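Local coordinates for protein KLLA0F20702p (Kluyveromyces lactis, PDB 5Y5A) that is an Est1 telomerase subunit, whose complex with Cdc13 probably helps bring telomerase to chromosome ends, at residues A[448-453]-A[548-553]. Residues are numbered along the deposited sequence; the frame is centred on the assembly and turned at random.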
ATOM      1  N   SER A 448      26.223   8.572  10.817  1.00 51.36           N
ATOM      2  CA  SER A 448      25.458   9.588  10.104  1.00 53.09           C
ATOM      3  C   SER A 448      24.013   9.615  10.591  1.00 47.15           C
ATOM      4  O   SER A 448      23.467  10.680  10.835  1.00 44.13           O
ATOM      5  CB  SER A 448      25.502   9.347   8.598  1.00 54.05           C
ATOM      6  OG  SER A 448      24.900   8.112   8.275  1.00 58.38           O
ATOM      7  N   PHE A 449      23.403   8.445  10.756  1.00 45.60           N
ATOM      8  CA  PHE A 449      22.005   8.398  11.177  1.00 43.44           C
ATOM      9  C   PHE A 449      21.840   8.860  12.627  1.00 41.90           C
ATOM     10  O   PHE A 449      20.947   9.643  12.932  1.00 44.63           O
ATOM     11  CB  PHE A 449      21.402   6.991  10.994  1.00 36.45           C
ATOM     12  CG  PHE A 449      19.965   6.910  11.430  1.00 39.32           C
ATOM     13  CD1 PHE A 449      18.961   7.456  10.644  1.00 42.11           C
ATOM     14  CD2 PHE A 449      19.620   6.355  12.655  1.00 39.75           C
ATOM     15  CE1 PHE A 449      17.633   7.426  11.061  1.00 40.38           C
ATOM     16  CE2 PHE A 449      18.295   6.321  13.076  1.00 37.45           C
ATOM     17  CZ  PHE A 449      17.303   6.860  12.279  1.00 36.03           C
ATOM     18  N   CYS A 450      22.708   8.391  13.517  1.00 41.91           N
ATOM     19  CA  CYS A 450      22.679   8.844  14.910  1.00 43.67           C
ATOM     20  C   CYS A 450      22.918  10.337  15.028  1.00 43.56           C
ATOM     21  O   CYS A 450      22.250  11.014  15.809  1.00 46.88           O
ATOM     22  CB  CYS A 450      23.709   8.085  15.751  1.00 44.04           C
ATOM     23  SG  CYS A 450      23.216   6.379  16.032  1.00 45.41           S
ATOM     24  N   GLN A 451      23.868  10.855  14.259  1.00 43.47           N
ATOM     25  CA  GLN A 451      24.082  12.302  14.230  1.00 45.88           C
ATOM     26  C   GLN A 451      22.805  13.037  13.791  1.00 45.27           C
ATOM     27  O   GLN A 451      22.425  14.045  14.391  1.00 43.16           O
ATOM     28  CB  GLN A 451      25.242  12.665  13.300  1.00 48.34           C
ATOM     29  CG  GLN A 451      25.538  14.158  13.246  1.00 49.14           C
ATOM     30  CD  GLN A 451      26.097  14.679  14.561  1.00 52.76           C
ATOM     31  OE1 GLN A 451      27.202  14.320  14.960  1.00 53.21           O
ATOM     32  NE2 GLN A 451      25.322  15.512  15.249  1.00 45.48           N
ATOM     33  N   SER A 452      22.142  12.523  12.755  1.00 41.91           N
ATOM     34  CA  SER A 452      20.918  13.147  12.245  1.00 42.48           C
ATOM     35  C   SER A 452      19.794  13.168  13.281  1.00 41.08           C
ATOM     36  O   SER A 452      19.106  14.170  13.434  1.00 45.24           O
ATOM     37  CB  SER A 452      20.440  12.426  10.977  1.00 41.97           C
ATOM     38  OG  SER A 452      21.197  12.843   9.853  1.00 46.90           O
ATOM     39  N   MET A 453      19.610  12.059  13.991  1.00 41.64           N
ATOM     40  CA  MET A 453      18.544  11.974  14.985  1.00 41.19           C
ATOM     41  C   MET A 453      18.826  12.851  16.189  1.00 42.70           C
ATOM     42  O   MET A 453      17.908  13.398  16.794  1.00 51.15           O
ATOM     43  CB  MET A 453      18.334  10.523  15.429  1.00 50.09           C
ATOM     44  CG  MET A 453      17.633   9.670  14.369  1.00 53.53           C
ATOM     45  SD  MET A 453      16.293  10.543  13.529  1.00 91.20           S
ATOM     46  CE  MET A 453      14.944  10.336  14.673  1.00 73.08           C
ATOM     47  N   ASN A 548      22.772   3.797  21.664  1.00 50.50           N
ATOM     48  CA  ASN A 548      23.511   4.010  20.422  1.00 48.93           C
ATOM     49  C   ASN A 548      24.986   3.709  20.668  1.00 52.60           C
ATOM     50  O   ASN A 548      25.452   3.789  21.800  1.00 50.43           O
ATOM     51  CB  ASN A 548      23.317   5.443  19.884  1.00 44.95           C
ATOM     52  CG  ASN A 548      24.158   6.480  20.626  1.00 48.20           C
ATOM     53  OD1 ASN A 548      25.308   6.738  20.262  1.00 56.55           O
ATOM     54  ND2 ASN A 548      23.584   7.085  21.663  1.00 44.59           N
ATOM     55  N   CYS A 549      25.713   3.354  19.614  1.00 50.71           N
ATOM     56  CA  CYS A 549      27.106   2.948  19.745  1.00 48.75           C
ATOM     57  C   CYS A 549      28.037   3.981  19.132  1.00 49.44           C
ATOM     58  O   CYS A 549      29.184   3.679  18.807  1.00 55.21           O
ATOM     59  CB  CYS A 549      27.333   1.583  19.080  1.00 52.10           C
ATOM     60  SG  CYS A 549      26.178   0.267  19.589  1.00 58.98           S
ATOM     61  N   CYS A 550      27.543   5.202  18.973  1.00 46.66           N
ATOM     62  CA  CYS A 550      28.307   6.238  18.290  1.00 48.19           C
ATOM     63  C   CYS A 550      28.666   7.395  19.211  1.00 52.05           C
ATOM     64  O   CYS A 550      28.992   8.485  18.741  1.00 52.32           O
ATOM     65  CB  CYS A 550      27.526   6.759  17.084  1.00 42.13           C
ATOM     66  SG  CYS A 550      27.127   5.483  15.861  1.00 52.96           S
ATOM     67  N   GLY A 551      28.587   7.159  20.516  1.00 51.32           N
ATOM     68  CA  GLY A 551      29.083   8.108  21.500  1.00 48.96           C
ATOM     69  C   GLY A 551      28.184   9.276  21.865  1.00 48.03           C
ATOM     70  O   GLY A 551      28.613  10.192  22.568  1.00 56.01           O
ATOM     71  N   PHE A 552      26.939   9.260  21.405  1.00 50.14           N
ATOM     72  CA  PHE A 552      26.023  10.357  21.722  1.00 51.13           C
ATOM     73  C   PHE A 552      25.341  10.135  23.079  1.00 52.72           C
ATOM     74  O   PHE A 552      24.911   9.024  23.400  1.00 56.66           O
ATOM     75  CB  PHE A 552      24.985  10.530  20.606  1.00 47.94           C
ATOM     76  CG  PHE A 552      25.580  10.971  19.293  1.00 48.76           C
ATOM     77  CD1 PHE A 552      25.882  12.305  19.069  1.00 46.17           C
ATOM     78  CD2 PHE A 552      25.845  10.050  18.291  1.00 52.82           C
ATOM     79  CE1 PHE A 552      26.436  12.710  17.876  1.00 48.55           C
ATOM     80  CE2 PHE A 552      26.392  10.452  17.084  1.00 51.39           C
ATOM     81  CZ  PHE A 552      26.689  11.778  16.878  1.00 46.56           C
ATOM     82  N   LYS A 553      25.257  11.204  23.865  1.00 50.75           N
ATOM     83  CA  LYS A 553      24.761  11.142  25.239  1.00 55.90           C
ATOM     84  C   LYS A 553      24.049  12.438  25.591  1.00 55.31           C
ATOM     85  O   LYS A 553      24.335  13.485  25.011  1.00 47.95           O
ATOM     86  CB  LYS A 553      25.911  10.907  26.234  1.00 53.09           C
ATOM     87  CG  LYS A 553      26.690   9.606  26.042  1.00 59.64           C
ATOM     88  CD  LYS A 553      26.092   8.467  26.855  1.00 75.55           C
ATOM     89  CE  LYS A 553      26.874   7.166  26.667  1.00 82.51           C
ATOM     90  NZ  LYS A 553      26.820   6.702  25.245  1.00 84.06           N
TER
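F552 lays its ring against C450 and Q451 of helix 447-462, and the loop that delivers it is a worked example of how an Asx turn shapes a link from helix to strand. Here the link joins helix 526-546 to the two-stranded antiparallel hairpin near the chain's C-terminus, docking it on a helix within the Est1 DNA/RNA-binding family region. Q451 shows the meeting atom by atom. Its CB lies 4.0 Å from F552 CZ; CG stands anti to the backbone N (chi1 -179°), and a bend at chi2 then brings CD over to CZ and CE1. OE1 ends at the ring edge, in its plane, 3.2 Å from CZ, with amide and ring 85° apart, while NE2 bonds N455. Beside it, C450 CB packs on F552 CE2 at 3.8 Å, and C450 SG sits 4.0 Å from C550 SG, a van der Waals contact rather than a disulfide. H563 of the partner strand adds an edge-to-face ring contact to F552. The loop is held by N548, whose OD1 accepts from C550 N (3.0 Å) and F552 N, the latter on a lone pair. An alanine at N548 would probably leave both backbone N-H groups without this acceptor and the loop freer to shift F552. ND2 also bonds L545 O, and gives F552 O a nearly straight bond of 2.9 Å, 172° at the hydrogen.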